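Local coordinates for protein PorB (Corynebacterium glutamicum, PDB 2VQG) that probably forms an anion-selective, alpha-helical porin channel that lets small anions cross the outer layer of the cell envelope, at residues A[32-37]-A[42-47]; A[23-28]-A[81-86]; A[46-51]-A[72-77]. All coordinates share one frame; numbering follows the deposited sequence. Where two conformers were deposited one is given.

In the fold
From the N terminus, helix 19-31 is met first, and its segment 23-28 is closed onto 81-86, just after helix 61-80, by interaction 2, the contact that spans most of the modelled chain. Interactions 1 and 3 both nest inside that long loop. Interaction 1 closes a short loop, folding the linker 32-37 back onto helix 41-52. Interaction 3 begins where interaction 1 ends, sharing Glu46 and Ala47; it closes the loop from 46-51 to 72-77 and ties helix 41-52 to helix 61-80. Side chains join the three: Leu35 CD1 and Leu44 CD2 both pack on Val84 CG1, and Leu25 CD1 meets Leu74 CD1, making one small core of helix and loop side chains.

Interaction 1: A[32-37]-A[42-47]; sequences AGVLEE and RELAEA. With ZN (zinc ion), chain O; ZN (zinc ion), chain K.
Val34 and Leu44 pack where the loop after helix 19-31 turns back over the start of helix 41-52, the short connection between two successive helices of an all-helical fold. Leu44 CD1 lies 3.4 Å from Val34 O and 3.9 Å from Val34 CG2, so one methyl touches both the backbone and a branch of the valine. Val34 CG1 takes the other role: anti to its carbonyl carbon, it reaches the next helical turn and lies 3.6 Å from Ala47 O. The small side chain of Ala47 faces the valine, Ala47 CB sitting 4.1 Å from Val34 CB. Leu35 CD1 adds a looser touch on Leu44 CD2 at 4.3 Å. No hydrogen bond crosses the contact; instead Gln39 holds the loop, its amide bonding to Val34 O and Glu36 N. Upstream, Gly33 adopts positive phi (75°) in a Schellman motif that ends helix 19-31 and turns the chain toward Val34. Further along, the loop turns polar and carries two zinc ions. Glu37 OE2 holds one of them at 2.2 Å; with a water and two further ligands from elsewhere, Glu36 grips the other through both carboxylate oxygens, OE1 at 2.2 Å and OE2 at 2.4 Å.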
loop_
_atom_site.group_PDB
_atom_site.type_symbol
_atom_site.label_atom_id
_atom_site.label_comp_id
_atom_site.label_asym_id
_atom_site.label_seq_id
_atom_site.Cartn_x
_atom_site.Cartn_y
_atom_site.Cartn_z
ATOM N N ALA A 32 7.871 3.699 -6.151
ATOM C CA ALA A 32 6.564 4.154 -6.613
ATOM C C ALA A 32 6.154 5.497 -5.989
ATOM O O ALA A 32 5.128 6.089 -6.394
ATOM C CB ALA A 32 5.504 3.091 -6.318
ATOM N N GLY A 33 6.942 5.979 -5.035
ATOM C CA GLY A 33 6.707 7.279 -4.399
ATOM C C GLY A 33 5.565 7.312 -3.394
ATOM O O GLY A 33 5.003 8.378 -3.147
ATOM N N VAL A 34 5.210 6.155 -2.825
ATOM C CA VAL A 34 4.075 6.066 -1.890
ATOM C C VAL A 34 4.493 5.810 -0.438
ATOM O O VAL A 34 3.783 6.194 0.497
ATOM C CB VAL A 34 2.998 5.022 -2.318
ATOM C CG1 VAL A 34 2.321 5.415 -3.641
ATOM C CG2 VAL A 34 3.585 3.584 -2.413
ATOM N N LEU A 35 5.652 5.191 -0.239
ATOM C CA LEU A 35 6.123 4.907 1.117
ATOM C C LEU A 35 7.101 5.954 1.602
ATOM O O LEU A 35 8.041 6.306 0.869
ATOM C CB LEU A 35 6.792 3.524 1.174
ATOM C CG LEU A 35 7.360 3.029 2.511
ATOM C CD1 LEU A 35 6.272 2.837 3.547
ATOM C CD2 LEU A 35 8.071 1.715 2.249
ATOM N N GLU A 36 6.867 6.430 2.829
ATOM C CA GLU A 36 7.786 7.325 3.530
ATOM C C GLU A 36 7.905 7.049 5.039
ATOM O O GLU A 36 7.284 6.125 5.575
ATOM C CB GLU A 36 7.397 8.775 3.304
ATOM C CG GLU A 36 6.106 9.198 3.987
ATOM C CD GLU A 36 5.626 10.526 3.464
ATOM O OE1 GLU A 36 5.957 10.845 2.289
ATOM O OE2 GLU A 36 4.920 11.259 4.211
ATOM N N GLU A 37 8.687 7.902 5.700
ATOM C CA GLU A 37 9.106 7.737 7.074
ATOM C C GLU A 37 8.026 8.160 8.076
ATOM O O GLU A 37 7.341 9.170 7.881
ATOM C CB GLU A 37 10.369 8.566 7.290
ATOM C CG GLU A 37 11.156 8.198 8.517
ATOM C CD GLU A 37 11.569 6.750 8.495
ATOM O OE1 GLU A 37 11.897 6.248 7.393
ATOM O OE2 GLU A 37 11.551 6.112 9.572
ATOM N N ARG A 42 -2.780 4.022 7.436
ATOM C CA ARG A 42 -3.792 4.806 6.727
ATOM C C ARG A 42 -3.202 5.738 5.665
ATOM O O ARG A 42 -3.756 5.863 4.567
ATOM C CB ARG A 42 -4.629 5.615 7.733
ATOM C CG ARG A 42 -5.961 6.087 7.176
ATOM C CD ARG A 42 -6.704 6.997 8.150
ATOM N NE ARG A 42 -7.566 6.270 9.091
ATOM C CZ ARG A 42 -7.351 6.162 10.408
ATOM N NH1 ARG A 42 -6.287 6.726 10.967
ATOM N NH2 ARG A 42 -8.209 5.491 11.173
ATOM N N GLU A 43 -2.085 6.383 5.998
ATOM C CA GLU A 43 -1.404 7.325 5.096
ATOM C C GLU A 43 -0.832 6.627 3.866
ATOM O O GLU A 43 -0.956 7.123 2.741
ATOM C CB GLU A 43 -0.272 8.043 5.818
ATOM C CG GLU A 43 -0.756 8.942 6.963
ATOM C CD GLU A 43 0.381 9.615 7.726
ATOM O OE1 GLU A 43 1.487 9.026 7.859
ATOM O OE2 GLU A 43 0.151 10.752 8.204
ATOM N N LEU A 44 -0.203 5.477 4.087
ATOM C CA LEU A 44 0.272 4.686 2.942
ATOM C C LEU A 44 -0.886 4.255 2.030
ATOM O O LEU A 44 -0.777 4.330 0.800
ATOM C CB LEU A 44 1.087 3.463 3.411
ATOM C CG LEU A 44 1.523 2.467 2.317
ATOM C CD1 LEU A 44 2.362 3.139 1.233
ATOM C CD2 LEU A 44 2.307 1.290 2.920
ATOM N N ALA A 45 -1.967 3.757 2.625
ATOM C CA ALA A 45 -3.117 3.311 1.839
ATOM C C ALA A 45 -3.633 4.469 0.988
ATOM O O ALA A 45 -3.948 4.289 -0.184
ATOM C CB ALA A 45 -4.220 2.790 2.740
ATOM N N GLU A 46 -3.703 5.656 1.589
ATOM C CA GLU A 46 -4.178 6.845 0.872
ATOM C C GLU A 46 -3.251 7.239 -0.253
ATOM O O GLU A 46 -3.704 7.637 -1.329
ATOM C CB GLU A 46 -4.341 8.021 1.823
ATOM C CG GLU A 46 -5.471 7.806 2.770
ATOM C CD GLU A 46 -5.794 9.032 3.587
ATOM O OE1 GLU A 46 -4.885 9.867 3.849
ATOM O OE2 GLU A 46 -6.970 9.139 3.981
ATOM N N ALA A 47 -1.949 7.125 -0.001
ATOM C CA ALA A 47 -0.967 7.447 -1.011
ATOM C C ALA A 47 -1.026 6.470 -2.185
ATOM O O ALA A 47 -0.931 6.896 -3.353
ATOM C CB ALA A 47 0.437 7.519 -0.405
HETATM ZN ZN ZN O . 4.610 12.589 2.264
HETATM ZN ZN ZN K . 12.050 3.986 9.101
HETATM O O HOH W 1 3.921 14.006 4.138
#

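Interaction 2: A[23-28]-A[81-86]; sequences GILEGG and CGLVKA. With ZN (zinc ion), chain J.
Leu83 projects from the loop after helix 61-80 onto one side of helix 19-31, where both its methyls lie on Glu26 and CD1 also reaches Leu25. This is a surface contact that pins the loop to the helix, whose Gly23 and Ile24 help line the pocket of a bound polyether detergent. Leu83 CD1 is 3.6 Å from Glu26 CB and 4.0 Å from Leu25 CD2. Leu83 CD2 sits against the glutamate chain, nearest Glu26 OE1 at 3.5 Å, an apolar methyl beside a carboxylate oxygen. Glu26 has CG anti to its backbone N (chi1 178°) and stays extended beyond, which carries the carboxylate past the leucine to a zinc ion. Glu26 OE2 binds that metal at 1.9 Å, whereas OE1 stands 3.1 Å from it; the metal would be expected to favour the ionised carboxylate. Leu25 completes the patch: its CD2 also touches Cys81 SG at 3.9 Å. That sulfur is tied to Cys22 by a disulfide, so a covalent link and apolar packing hold the same two parts of the chain together. Gly82, with positive phi (73°), forms a Schellman motif that ends helix 61-80 and releases the chain toward Leu83. Around the contact, Leu25 also rests on Leu74 and Leu83 on Ala78, both of helix 61-80, while Leu35 of the loop between helices 19-31 and 41-52 packs against Glu26.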
loop_
_atom_site.group_PDB
_atom_site.type_symbol
_atom_site.label_atom_id
_atom_site.label_comp_id
_atom_site.label_asym_id
_atom_site.label_seq_id
_atom_site.Cartn_x
_atom_site.Cartn_y
_atom_site.Cartn_z
ATOM N N GLY A 23 11.502 -6.752 1.800
ATOM C CA GLY A 23 12.434 -5.770 1.230
ATOM C C GLY A 23 12.118 -5.421 -0.223
ATOM O O GLY A 23 12.358 -4.291 -0.665
ATOM N N ILE A 24 11.651 -6.400 -0.998
ATOM C CA ILE A 24 11.170 -6.110 -2.362
ATOM C C ILE A 24 9.933 -5.184 -2.290
ATOM O O ILE A 24 9.811 -4.212 -3.049
ATOM C CB ILE A 24 10.824 -7.429 -3.106
ATOM C CG1 ILE A 24 12.112 -8.221 -3.335
ATOM C CG2 ILE A 24 10.023 -7.135 -4.442
ATOM C CD1 ILE A 24 11.866 -9.656 -3.869
ATOM N N LEU A 25 9.012 -5.503 -1.390
ATOM C CA LEU A 25 7.834 -4.672 -1.187
ATOM C C LEU A 25 8.264 -3.245 -0.812
ATOM O O LEU A 25 7.752 -2.262 -1.374
ATOM C CB LEU A 25 6.943 -5.259 -0.088
ATOM C CG LEU A 25 5.731 -4.413 0.331
ATOM C CD1 LEU A 25 4.784 -4.251 -0.851
ATOM C CD2 LEU A 25 4.999 -5.056 1.512
ATOM N N GLU A 26 9.222 -3.138 0.111
ATOM C CA GLU A 26 9.630 -1.800 0.605
ATOM C C GLU A 26 10.304 -0.987 -0.522
ATOM O O GLU A 26 9.956 0.184 -0.732
ATOM C CB GLU A 26 10.556 -1.911 1.808
ATOM C CG GLU A 26 11.015 -0.522 2.271
ATOM C CD GLU A 26 11.760 -0.515 3.572
ATOM O OE1 GLU A 26 12.256 -1.554 4.064
ATOM O OE2 GLU A 26 11.879 0.598 4.109
ATOM N N GLY A 27 11.248 -1.610 -1.242
ATOM C CA GLY A 27 11.902 -0.957 -2.396
ATOM C C GLY A 27 10.857 -0.515 -3.421
ATOM O O GLY A 27 10.854 0.636 -3.901
ATOM N N GLY A 28 9.936 -1.418 -3.742
ATOM C CA GLY A 28 8.929 -1.107 -4.770
ATOM C C GLY A 28 8.013 0.052 -4.364
ATOM O O GLY A 28 7.700 0.903 -5.203
ATOM N N CYS A 81 4.962 -6.297 7.248
ATOM C CA CYS A 81 6.394 -6.267 6.922
ATOM C C CYS A 81 7.201 -5.266 7.765
ATOM O O CYS A 81 8.408 -5.116 7.543
ATOM C CB CYS A 81 6.604 -5.961 5.413
ATOM S SG CYS A 81 6.428 -7.376 4.353
ATOM N N GLY A 82 6.519 -4.576 8.682
ATOM C CA GLY A 82 7.115 -3.578 9.589
ATOM C C GLY A 82 7.494 -2.258 8.942
ATOM O O GLY A 82 8.351 -1.540 9.466
ATOM N N LEU A 83 6.833 -1.925 7.825
ATOM C CA LEU A 83 7.169 -0.749 7.022
ATOM C C LEU A 83 6.404 0.522 7.398
ATOM O O LEU A 83 6.841 1.631 7.078
ATOM C CB LEU A 83 6.951 -1.076 5.526
ATOM C CG LEU A 83 7.624 -2.353 5.005
ATOM C CD1 LEU A 83 7.389 -2.560 3.499
ATOM C CD2 LEU A 83 9.139 -2.357 5.331
ATOM N N VAL A 84 5.269 0.365 8.068
ATOM C CA VAL A 84 4.429 1.477 8.502
ATOM C C VAL A 84 3.873 1.186 9.896
ATOM O O VAL A 84 3.839 0.025 10.323
ATOM C CB VAL A 84 3.254 1.771 7.512
ATOM C CG1 VAL A 84 3.789 2.238 6.144
ATOM C CG2 VAL A 84 2.336 0.573 7.345
ATOM N N LYS A 85 3.446 2.245 10.582
ATOM C CA LYS A 85 2.842 2.159 11.916
ATOM C C LYS A 85 1.360 1.782 11.885
ATOM O O LYS A 85 0.628 2.161 10.961
ATOM C CB LYS A 85 2.989 3.501 12.642
ATOM C CG LYS A 85 4.422 3.961 12.873
ATOM C CD LYS A 85 4.461 5.250 13.711
ATOM C CE LYS A 85 4.217 6.474 12.845
ATOM N NZ LYS A 85 4.341 7.754 13.597
ATOM N N ALA A 86 0.917 1.056 12.916
ATOM C CA ALA A 86 -0.512 0.750 13.121
ATOM C C ALA A 86 -1.352 2.020 13.457
ATOM O O ALA A 86 -0.744 3.004 13.973
ATOM C CB ALA A 86 -0.650 -0.272 14.263
HETATM ZN ZN ZN J . 13.052 0.994 5.581
#

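Interaction 3: A[46-51]-A[72-77]; sequences EAIAAK and AALADR
Ile48 reaches from helix 41-52 with its delta methyl and meets Leu74 of helix 61-80, the two side chains crossing at about a right angle. Ile48 CD1 does all the close touching, 4.0 Å from Leu74 CD2 and at a like distance from Leu74 CG and CB, so the methyl is seated against CB, CG and CD2 together. The isoleucine is stretched out toward its partner, CG1 anti to the carbonyl carbon and CD1 anti to CA (chi2 168°). Leu74 has its CG anti to the backbone N (chi1 -170°), which swings CG, and with it CD2, to the side from which Ile48 comes. This is apolar helix-to-helix packing near the middle of the small all-helical fold, and no hydrogen bond joins the segments. The nearest CA atoms, of Ile48 and Ala75, are 8.1 Å apart, a close approach for two packed helices. Ile48 also packs on Ala71 and Val34. Ala75 points its methyl toward helix 41-52 too, but its nearer neighbours there are Asn41, Leu44 and Ala45; Ile48 CD1 comes 4.3 Å from Ala75 N.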
loop_
_atom_site.group_PDB
_atom_site.type_symbol
_atom_site.label_atom_id
_atom_site.label_comp_id
_atom_site.label_asym_id
_atom_site.label_seq_id
_atom_site.Cartn_x
_atom_site.Cartn_y
_atom_site.Cartn_z
ATOM N N GLU A 46 -3.703 5.656 1.589
ATOM C CA GLU A 46 -4.178 6.845 0.872
ATOM C C GLU A 46 -3.251 7.239 -0.253
ATOM O O GLU A 46 -3.704 7.637 -1.329
ATOM C CB GLU A 46 -4.341 8.021 1.823
ATOM C CG GLU A 46 -5.471 7.806 2.770
ATOM C CD GLU A 46 -5.794 9.032 3.587
ATOM O OE1 GLU A 46 -4.885 9.867 3.849
ATOM O OE2 GLU A 46 -6.970 9.139 3.981
ATOM N N ALA A 47 -1.949 7.125 -0.001
ATOM C CA ALA A 47 -0.967 7.447 -1.011
ATOM C C ALA A 47 -1.026 6.470 -2.185
ATOM O O ALA A 47 -0.931 6.896 -3.353
ATOM C CB ALA A 47 0.437 7.519 -0.405
ATOM N N ILE A 48 -1.181 5.173 -1.889
ATOM C CA ILE A 48 -1.334 4.164 -2.956
ATOM C C ILE A 48 -2.600 4.456 -3.787
ATOM O O ILE A 48 -2.558 4.514 -5.029
ATOM C CB ILE A 48 -1.387 2.730 -2.378
ATOM C CG1 ILE A 48 -0.034 2.373 -1.737
ATOM C CG2 ILE A 48 -1.763 1.705 -3.506
ATOM C CD1 ILE A 48 -0.076 1.078 -0.884
ATOM N N ALA A 49 -3.715 4.690 -3.098
ATOM C CA ALA A 49 -4.982 4.982 -3.790
ATOM C C ALA A 49 -4.868 6.204 -4.708
ATOM O O ALA A 49 -5.382 6.205 -5.829
ATOM C CB ALA A 49 -6.132 5.200 -2.747
ATOM N N ALA A 50 -4.211 7.251 -4.224
ATOM C CA ALA A 50 -4.054 8.471 -5.008
ATOM C C ALA A 50 -3.310 8.166 -6.317
ATOM O O ALA A 50 -3.708 8.644 -7.391
ATOM C CB ALA A 50 -3.342 9.513 -4.220
ATOM N N LYS A 51 -2.255 7.349 -6.226
ATOM C CA LYS A 51 -1.478 7.000 -7.421
ATOM C C LYS A 51 -2.199 5.977 -8.315
ATOM O O LYS A 51 -1.871 5.853 -9.509
ATOM C CB LYS A 51 -0.094 6.468 -7.036
ATOM C CG LYS A 51 0.799 7.460 -6.295
ATOM C CD LYS A 51 1.179 8.625 -7.165
ATOM C CE LYS A 51 2.202 9.544 -6.455
ATOM N NZ LYS A 51 3.577 9.021 -6.594
ATOM N N ALA A 72 -5.713 -0.457 0.520
ATOM C CA ALA A 72 -5.830 -0.822 1.939
ATOM C C ALA A 72 -5.130 -2.145 2.214
ATOM O O ALA A 72 -4.381 -2.263 3.196
ATOM C CB ALA A 72 -7.299 -0.893 2.371
ATOM N N ALA A 73 -5.384 -3.137 1.359
ATOM C CA ALA A 73 -4.783 -4.465 1.511
ATOM C C ALA A 73 -3.268 -4.427 1.391
ATOM O O ALA A 73 -2.567 -5.135 2.124
ATOM C CB ALA A 73 -5.365 -5.434 0.490
ATOM N N LEU A 74 -2.759 -3.619 0.458
ATOM C CA LEU A 74 -1.314 -3.513 0.263
ATOM C C LEU A 74 -0.646 -2.809 1.459
ATOM O O LEU A 74 0.439 -3.213 1.909
ATOM C CB LEU A 74 -1.016 -2.837 -1.090
ATOM C CG LEU A 74 0.420 -2.833 -1.602
ATOM C CD1 LEU A 74 1.062 -4.214 -1.570
ATOM C CD2 LEU A 74 0.461 -2.213 -3.034
ATOM N N ALA A 75 -1.321 -1.799 2.018
ATOM C CA ALA A 75 -0.784 -1.082 3.161
ATOM C C ALA A 75 -0.768 -2.003 4.364
ATOM O O ALA A 75 0.171 -1.950 5.168
ATOM C CB ALA A 75 -1.595 0.171 3.451
ATOM N N ASP A 76 -1.789 -2.857 4.473
ATOM C CA ASP A 76 -1.807 -3.915 5.509
ATOM C C ASP A 76 -0.584 -4.839 5.389
ATOM O O ASP A 76 0.036 -5.172 6.407
ATOM C CB ASP A 76 -3.075 -4.766 5.431
ATOM C CG ASP A 76 -4.303 -4.059 6.009
ATOM O OD1 ASP A 76 -4.148 -2.976 6.622
ATOM O OD2 ASP A 76 -5.419 -4.611 5.871
ATOM N N ARG A 77 -0.264 -5.271 4.165
ATOM C CA ARG A 77 0.899 -6.129 3.955
ATOM C C ARG A 77 2.200 -5.404 4.319
ATOM O O ARG A 77 3.092 -6.011 4.926
ATOM C CB ARG A 77 0.909 -6.722 2.538
ATOM C CG ARG A 77 -0.391 -7.488 2.249
ATOM C CD ARG A 77 -0.348 -8.340 0.985
ATOM N NE ARG A 77 -0.376 -7.555 -0.246
ATOM C CZ ARG A 77 -1.479 -7.167 -0.890
ATOM N NH1 ARG A 77 -2.688 -7.471 -0.433
ATOM N NH2 ARG A 77 -1.364 -6.476 -2.011
#